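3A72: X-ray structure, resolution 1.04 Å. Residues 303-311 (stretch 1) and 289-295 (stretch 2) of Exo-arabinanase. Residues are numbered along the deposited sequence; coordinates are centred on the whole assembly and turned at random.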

ATOM      1  N   TRP A 303       9.492 -13.667 -13.887  1.00  4.66           N
ATOM      2  CA  TRP A 303       8.222 -13.816 -13.235  1.00  4.81           C
ATOM      3  C   TRP A 303       7.212 -14.437 -14.170  1.00  4.91           C
ATOM      4  O   TRP A 303       7.230 -14.203 -15.382  1.00  6.13           O
ATOM      5  CB  TRP A 303       7.716 -12.406 -12.785  1.00  4.98           C
ATOM      6  CG  TRP A 303       8.599 -11.855 -11.711  1.00  4.56           C
ATOM      7  CD1 TRP A 303       9.924 -11.483 -11.853  1.00  4.93           C
ATOM      8  CD2 TRP A 303       8.247 -11.623 -10.339  1.00  4.34           C
ATOM      9  NE1 TRP A 303      10.416 -11.052 -10.615  1.00  4.92           N
ATOM     10  CE2 TRP A 303       9.391 -11.129  -9.693  1.00  4.45           C
ATOM     11  CE3 TRP A 303       7.048 -11.789  -9.609  1.00  4.51           C
ATOM     12  CZ2 TRP A 303       9.400 -10.813  -8.340  1.00  5.04           C
ATOM     13  CZ3 TRP A 303       7.056 -11.471  -8.264  1.00  5.08           C
ATOM     14  CH2 TRP A 303       8.217 -10.988  -7.655  1.00  5.20           C
ATOM     15  N   THR A 304       6.317 -15.251 -13.605  1.00  4.59           N
ATOM     16  CA  THR A 304       5.273 -15.909 -14.369  1.00  4.83           C
ATOM     17  C   THR A 304       3.982 -15.128 -14.245  1.00  4.76           C
ATOM     18  O   THR A 304       3.486 -14.884 -13.134  1.00  5.19           O
ATOM     19  CB  THR A 304       5.039 -17.325 -13.889  1.00  5.60           C
ATOM     20  OG1 THR A 304       6.273 -18.069 -14.016  1.00  6.42           O
ATOM     21  CG2 THR A 304       3.978 -18.052 -14.742  1.00  6.85           C
ATOM     22  N   GLU A 305       3.412 -14.735 -15.384  1.00  5.18           N
ATOM     23  CA  GLU A 305       2.112 -14.058 -15.429  1.00  5.52           C
ATOM     24  C   GLU A 305       1.014 -15.110 -15.334  1.00  5.22           C
ATOM     25  O   GLU A 305       1.010 -16.084 -16.105  1.00  6.99           O
ATOM     26  CB  GLU A 305       2.000 -13.288 -16.724  1.00  5.54           C
ATOM     27  CG  GLU A 305       0.798 -12.372 -16.785  1.00  5.86           C
ATOM     28  CD  GLU A 305       0.805 -11.352 -17.919  1.00  5.90           C
ATOM     29  OE1 GLU A 305       1.569 -11.601 -18.886  1.00  7.11           O
ATOM     30  OE2 GLU A 305       0.068 -10.373 -17.861  1.00  6.76           O
ATOM     31  N   ILE A 306       0.067 -14.895 -14.415  1.00  5.37           N
ATOM     32  CA  ILE A 306      -1.050 -15.814 -14.228  1.00  5.51           C
ATOM     33  C   ILE A 306      -2.345 -15.061 -14.296  1.00  5.16           C
ATOM     34  O   ILE A 306      -2.412 -13.839 -13.992  1.00  5.50           O
ATOM     35  CB  ILE A 306      -0.952 -16.581 -12.874  1.00  5.77           C
ATOM     36  CG1 ILE A 306      -1.136 -15.711 -11.650  1.00  5.80           C
ATOM     37  CG2 ILE A 306       0.322 -17.403 -12.807  1.00  7.37           C
ATOM     38  CD1 ILE A 306      -1.293 -16.458 -10.351  1.00  7.69           C
ATOM     39  N   PRO A 307      -3.456 -15.721 -14.636  1.00  5.85           N
ATOM     40  CA  PRO A 307      -4.744 -15.056 -14.647  1.00  6.13           C
ATOM     41  C   PRO A 307      -5.179 -14.631 -13.266  1.00  5.77           C
ATOM     42  O   PRO A 307      -4.752 -15.156 -12.237  1.00  6.34           O
ATOM     43  CB  PRO A 307      -5.714 -16.128 -15.204  1.00  8.80           C
ATOM     44  CG  PRO A 307      -4.847 -17.127 -15.878  1.00 12.46           C
ATOM     45  CD  PRO A 307      -3.548 -17.127 -15.153  1.00  6.97           C
ATOM     46  N   CYS A 308      -6.106 -13.688 -13.225  1.00  6.23           N
ATOM     47  CA  CYS A 308      -6.699 -13.224 -11.971  1.00  6.03           C
ATOM     48  C   CYS A 308      -8.134 -12.797 -12.256  1.00  6.24           C
ATOM     49  O   CYS A 308      -8.385 -12.090 -13.203  1.00  8.20           O
ATOM     50  CB  CYS A 308      -5.861 -12.080 -11.438  1.00  5.80           C
ATOM     51  SG  CYS A 308      -6.522 -11.308  -9.926  1.00  6.24           S
ATOM     52  N   PRO A 309      -9.097 -13.216 -11.400  1.00  7.70           N
ATOM     53  CA  PRO A 309     -10.498 -12.865 -11.658  1.00  9.41           C
ATOM     54  C   PRO A 309     -10.894 -11.486 -11.197  1.00  7.25           C
ATOM     55  O   PRO A 309     -12.019 -11.046 -11.508  1.00 10.48           O
ATOM     56  CB  PRO A 309     -11.267 -13.882 -10.832  1.00 15.25           C
ATOM     57  CG  PRO A 309     -10.357 -14.206  -9.699  1.00 14.56           C
ATOM     58  CD  PRO A 309      -8.952 -14.172 -10.270  1.00  9.39           C
ATOM     59  N   GLU A 310     -10.054 -10.755 -10.459  1.00  6.34           N
ATOM     60  CA  GLU A 310     -10.323  -9.398 -10.022  1.00  5.80           C
ATOM     61  C   GLU A 310      -9.880  -8.404 -11.086  1.00  5.61           C
ATOM     62  O   GLU A 310      -8.822  -8.569 -11.677  1.00  6.23           O
ATOM     63  CB  GLU A 310      -9.589  -9.125  -8.738  1.00  6.29           C
ATOM     64  CG  GLU A 310      -9.814  -7.758  -8.147  1.00  5.69           C
ATOM     65  CD  GLU A 310     -11.199  -7.522  -7.622  1.00  5.84           C
ATOM     66  OE1 GLU A 310     -12.010  -8.408  -7.385  1.00  6.53           O
ATOM     67  OE2 GLU A 310     -11.436  -6.269  -7.427  1.00  6.92           O
ATOM     68  N   GLU A 311     -10.694  -7.392 -11.308  1.00  6.08           N
ATOM     69  CA  GLU A 311     -10.335  -6.354 -12.272  1.00  5.86           C
ATOM     70  C   GLU A 311      -9.041  -5.672 -11.903  1.00  5.48           C
ATOM     71  O   GLU A 311      -8.622  -5.636 -10.744  1.00  6.20           O
ATOM     72  CB  GLU A 311     -11.462  -5.327 -12.319  1.00  6.56           C
ATOM     73  CG  GLU A 311     -11.656  -4.531 -11.045  1.00  8.95           C
ATOM     74  CD  GLU A 311     -12.846  -3.552 -11.101  1.00 12.64           C
ATOM     75  OE1 GLU A 311     -13.823  -3.800 -11.868  1.00 20.84           O
ATOM     76  OE2 GLU A 311     -12.814  -2.552 -10.356  1.00 16.24           O
TER
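Stretch 2 (289-295) QGTLFIN

Stretch 2 lies on stretch 1 as the neighbouring strand of an antiparallel β-ladder, a short backbone-bonded pairing with a CH-pi contact to a tryptophan ring at one end and a loop contact at the other. Strand 292-295 runs against strand 304-306 with 140° between their N-to-C directions, so the pair is twisted well away from strict antiparallel, and the axes approach to 4.7 Å. The register sets I294 opposite T304, F293 opposite E305 and L292 opposite I306.

Two hydrogen-bonded pairs carry the ladder. I294 N donates to T304 O and T304 N to I294 O, both at 2.9 Å; two residues along, I306 N reaches L292 O at 2.8 Å and L292 N reaches I306 O at 3.0 Å. Between them, E305 and F293 form the non-hydrogen-bonded pair, their CA atoms 4.6 Å apart, and here the backbone closes with CA-H...O contacts: E305 CA to L292 O at 3.3 Å and F293 CA to T304 O at 3.4 Å.

Alternation sorts the side chains. L292, I294, T304 and I306 share one face, where I306 CD1 meets I294 CG2 at 3.9 Å and I306 CG1 meets L292 CB at 3.9 Å. On the other face E305, with chi1 and chi2 both t, extends past the F293 ring, its CG 3.6 Å from F293 CE1, and its OE2 accepts a 2.7 Å hydrogen bond from T291 OG1. The aliphatic stem thus lies against its aromatic neighbour while its OE2 is hydrogen-bonded to T291, two residues before F293 in stretch 2.

At the far end N295 CB sits 3.4 Å from the centroid of the six-membered ring of W303, almost on the ring normal, a CH-pi contact. Beyond I306, the CA-to-CB bond of C308 points toward stretch 2, and its SG lies 3.9 Å from L292 CD1.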

ATOM      1  N   GLN A 289      -2.209  -3.863 -15.158  1.00  5.91           N
ATOM      2  CA  GLN A 289      -2.559  -5.197 -15.591  1.00  5.79           C
ATOM      3  C   GLN A 289      -3.577  -5.818 -14.632  1.00  5.60           C
ATOM      4  O   GLN A 289      -3.533  -5.635 -13.416  1.00  6.25           O
ATOM      5  CB  GLN A 289      -1.276  -6.056 -15.646  1.00  6.27           C
ATOM      6  CG  GLN A 289      -0.421  -5.766 -16.888  1.00  7.18           C
ATOM      7  CD  GLN A 289       0.310  -4.467 -16.848  1.00  7.00           C
ATOM      8  OE1 GLN A 289       0.866  -4.009 -15.826  1.00  7.89           O
ATOM      9  NE2 GLN A 289       0.345  -3.817 -18.000  1.00  9.58           N
ATOM     10  N   GLY A 290      -4.488  -6.605 -15.191  1.00  6.31           N
ATOM     11  CA  GLY A 290      -5.410  -7.392 -14.405  1.00  5.89           C
ATOM     12  C   GLY A 290      -4.872  -8.718 -13.893  1.00  5.30           C
ATOM     13  O   GLY A 290      -5.354  -9.231 -12.879  1.00  5.86           O
ATOM     14  N   THR A 291      -3.880  -9.260 -14.571  1.00  5.49           N
ATOM     15  CA  THR A 291      -3.186 -10.480 -14.213  1.00  5.00           C
ATOM     16  C   THR A 291      -2.349 -10.269 -12.962  1.00  4.60           C
ATOM     17  O   THR A 291      -2.252  -9.167 -12.422  1.00  5.28           O
ATOM     18  CB  THR A 291      -2.329 -10.909 -15.413  1.00  4.95           C
ATOM     19  OG1 THR A 291      -1.562  -9.773 -15.736  1.00  6.07           O
ATOM     20  CG2 THR A 291      -3.166 -11.358 -16.586  1.00  6.61           C
ATOM     21  N   LEU A 292      -1.726 -11.352 -12.505  1.00  4.94           N
ATOM     22  CA  LEU A 292      -0.760 -11.311 -11.412  1.00  5.07           C
ATOM     23  C   LEU A 292       0.565 -11.845 -11.890  1.00  4.39           C
ATOM     24  O   LEU A 292       0.647 -12.568 -12.903  1.00  5.34           O
ATOM     25  CB  LEU A 292      -1.239 -12.108 -10.192  1.00  5.01           C
ATOM     26  CG  LEU A 292      -2.475 -11.513  -9.485  1.00  5.33           C
ATOM     27  CD1 LEU A 292      -3.054 -12.577  -8.546  1.00  7.69           C
ATOM     28  CD2 LEU A 292      -2.148 -10.264  -8.710  1.00  6.85           C
ATOM     29  N   PHE A 293       1.637 -11.540 -11.154  1.00  4.59           N
ATOM     30  CA  PHE A 293       2.996 -11.930 -11.485  1.00  4.44           C
ATOM     31  C   PHE A 293       3.577 -12.676 -10.300  1.00  4.31           C
ATOM     32  O   PHE A 293       3.575 -12.137  -9.197  1.00  4.99           O
ATOM     33  CB  PHE A 293       3.829 -10.692 -11.866  1.00  4.70           C
ATOM     34  CG  PHE A 293       3.141  -9.879 -12.923  1.00  4.63           C
ATOM     35  CD1 PHE A 293       3.236 -10.275 -14.271  1.00  5.08           C
ATOM     36  CD2 PHE A 293       2.354  -8.803 -12.601  1.00  5.51           C
ATOM     37  CE1 PHE A 293       2.497  -9.598 -15.227  1.00  6.12           C
ATOM     38  CE2 PHE A 293       1.639  -8.143 -13.567  1.00  6.39           C
ATOM     39  CZ  PHE A 293       1.729  -8.519 -14.881  1.00  6.57           C
ATOM     40  N   ILE A 294       4.057 -13.897 -10.522  1.00  4.43           N
ATOM     41  CA  ILE A 294       4.544 -14.692  -9.423  1.00  4.36           C
ATOM     42  C   ILE A 294       5.993 -15.082  -9.604  1.00  4.27           C
ATOM     43  O   ILE A 294       6.530 -15.178 -10.718  1.00  4.95           O
ATOM     44  CB  ILE A 294       3.637 -15.927  -9.181  1.00  4.97           C
ATOM     45  CG1 ILE A 294       3.744 -17.002 -10.301  1.00  5.90           C
ATOM     46  CG2 ILE A 294       2.205 -15.476  -8.977  1.00  5.67           C
ATOM     47  CD1 ILE A 294       3.025 -18.291  -9.966  1.00  9.71           C
ATOM     48  N   ASN A 295       6.637 -15.409  -8.468  1.00  4.68           N
ATOM     49  CA  ASN A 295       8.052 -15.801  -8.494  1.00  4.92           C
ATOM     50  C   ASN A 295       8.304 -16.781  -7.356  1.00  4.77           C
ATOM     51  O   ASN A 295       8.106 -16.434  -6.153  1.00  5.15           O
ATOM     52  CB  ASN A 295       8.942 -14.579  -8.375  1.00  5.38           C
ATOM     53  CG  ASN A 295      10.372 -14.897  -8.667  1.00  4.57           C
ATOM     54  OD1 ASN A 295      10.997 -15.679  -7.927  1.00  5.32           O
ATOM     55  ND2 ASN A 295      10.947 -14.293  -9.676  1.00  5.87           N
TER
HETATM   56  O   HOH W   1       8.445 -17.373 -12.526  1.00  6.99           O